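Local atomic coordinates of plastocyanin (PDB entry 1KDJ), a protein that carries electrons from the cytochrome b6-f complex to P700 of photosystem I by means of a single bound copper ion. Residues I39-P44 with A57-E62. Residues are numbered along the deposited sequence; the frame is centred on the assembly and turned at random.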
# COMPACT_ATOMS: atom_id res chain seq x y z
N ILE A 39 4.99 0.15 -1.19
CA ILE A 39 3.70 -0.50 -0.96
C ILE A 39 3.53 -1.53 -2.08
O ILE A 39 3.52 -1.12 -3.24
CB ILE A 39 2.47 0.47 -1.07
CG1 ILE A 39 2.59 1.63 -0.05
CG2 ILE A 39 1.17 -0.36 -0.84
CD1 ILE A 39 3.44 2.86 -0.48
N VAL A 40 3.36 -2.76 -1.68
CA VAL A 40 3.13 -3.87 -2.59
C VAL A 40 1.95 -4.64 -2.04
O VAL A 40 1.93 -5.02 -0.86
CB VAL A 40 4.40 -4.80 -2.66
CG1 VAL A 40 4.16 -6.00 -3.57
CG2 VAL A 40 5.55 -4.01 -3.23
N PHE A 41 0.99 -4.96 -2.92
CA PHE A 41 -0.18 -5.75 -2.54
C PHE A 41 0.09 -7.22 -2.60
O PHE A 41 0.75 -7.67 -3.53
CB PHE A 41 -1.38 -5.42 -3.45
CG PHE A 41 -2.13 -4.16 -2.98
CD1 PHE A 41 -3.11 -4.29 -2.02
CD2 PHE A 41 -1.79 -2.93 -3.47
CE1 PHE A 41 -3.74 -3.15 -1.54
CE2 PHE A 41 -2.42 -1.81 -2.99
CZ PHE A 41 -3.39 -1.92 -2.03
N ASP A 42 -0.38 -7.98 -1.63
CA ASP A 42 -0.39 -9.43 -1.66
C ASP A 42 -1.45 -9.89 -2.66
O ASP A 42 -2.55 -9.32 -2.70
CB ASP A 42 -0.79 -10.01 -0.36
CG ASP A 42 0.25 -10.86 0.32
OD1 ASP A 42 1.02 -11.57 -0.33
OD2 ASP A 42 0.27 -10.80 1.55
N ILE A 43 -1.23 -10.92 -3.46
CA ILE A 43 -2.25 -11.38 -4.40
C ILE A 43 -2.93 -12.55 -3.71
O ILE A 43 -2.21 -13.49 -3.37
CB ILE A 43 -1.65 -11.87 -5.74
CG1 ILE A 43 -0.71 -10.85 -6.37
CG2 ILE A 43 -2.83 -12.22 -6.67
CD1 ILE A 43 -1.32 -9.50 -6.71
N PRO A 44 -4.24 -12.58 -3.42
CA PRO A 44 -4.87 -13.70 -2.74
C PRO A 44 -4.76 -14.96 -3.60
O PRO A 44 -4.76 -14.93 -4.84
CB PRO A 44 -6.28 -13.23 -2.51
CG PRO A 44 -6.21 -11.72 -2.66
CD PRO A 44 -5.21 -11.58 -3.79
N ALA A 57 -1.04 -3.71 -10.64
CA ALA A 57 -1.03 -2.33 -11.08
C ALA A 57 -1.10 -1.34 -9.92
O ALA A 57 -0.75 -0.18 -10.04
CB ALA A 57 -2.21 -2.04 -11.96
N ALA A 58 -1.56 -1.81 -8.79
CA ALA A 58 -1.70 -0.97 -7.62
C ALA A 58 -0.48 -1.14 -6.72
O ALA A 58 -0.47 -0.64 -5.59
CB ALA A 58 -2.97 -1.38 -6.83
N SER A 59 0.56 -1.87 -7.17
CA SER A 59 1.72 -2.09 -6.35
C SER A 59 2.90 -1.36 -6.91
O SER A 59 3.01 -1.07 -8.10
CB SER A 59 2.03 -3.53 -6.30
OG SER A 59 0.99 -4.27 -5.72
N MET A 60 3.77 -0.91 -6.00
CA MET A 60 5.05 -0.34 -6.41
C MET A 60 5.94 -1.49 -6.85
O MET A 60 5.86 -2.64 -6.40
CB MET A 60 5.76 0.39 -5.27
CG MET A 60 5.15 1.76 -5.15
SD MET A 60 5.72 2.71 -3.71
CE MET A 60 7.26 3.25 -4.42
N ASP A 61 6.82 -1.13 -7.74
CA ASP A 61 7.79 -2.07 -8.26
C ASP A 61 8.69 -2.35 -7.06
O ASP A 61 9.11 -1.37 -6.44
CB ASP A 61 8.44 -1.31 -9.41
CG ASP A 61 9.49 -2.06 -10.21
OD1 ASP A 61 9.48 -3.30 -10.17
OD2 ASP A 61 10.30 -1.40 -10.86
N GLU A 62 9.07 -3.55 -6.63
CA GLU A 62 9.91 -3.65 -5.44
C GLU A 62 11.31 -3.03 -5.57
O GLU A 62 12.11 -3.10 -4.65
CB GLU A 62 10.05 -5.11 -5.00
CG GLU A 62 8.73 -5.70 -4.48
CD GLU A 62 8.81 -7.09 -3.82
OE1 GLU A 62 9.81 -7.80 -4.03
OE2 GLU A 62 7.88 -7.45 -3.08
O HOH W 1 1.61 -7.26 -6.22
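Phe-41 N and Met-60 N each give a nearly straight hydrogen bond across this contact, the first to Ser-59 OG (2.9 Å), the second to Ile-39 O (2.8 Å). Serine suits its place because its short hydroxyl, set beside its own backbone N (chi1 -62°), can stand in for a main-chain acceptor. The Phe-41 ring turns its slightly positive C-H edge to Ala-58 O, a buried oxygen without a hydrogen-bond partner, in the ring plane and 3.4 Å from CD2; the small CB of Ala-58 lies 3.9 Å from CE2. The ring also packs on Leu-55 and Tyr-83, and an alanine in place of Phe-41 would probably leave a gap beside Ala-58 and Leu-55. Nearer the copper end, branched Ile-39 and flexible Met-60 suit a buried apolar side, CD1 meeting SD at 4.0 Å. Val-40 CG2 meets Glu-62 CG, the side chains crossing at about a right angle, and Glu-62 OE2 is hydrogen-bonded to Tyr-86 OH.

Strand 40-41 lies at one edge of its sheet in the cupredoxin fold. Ser-59 OG donates its one proton to Leu-55 O of helix 49-57 and accepts from Phe-41 N and a water shared with Phe-41 O, which fixes the hydroxyl's rotation.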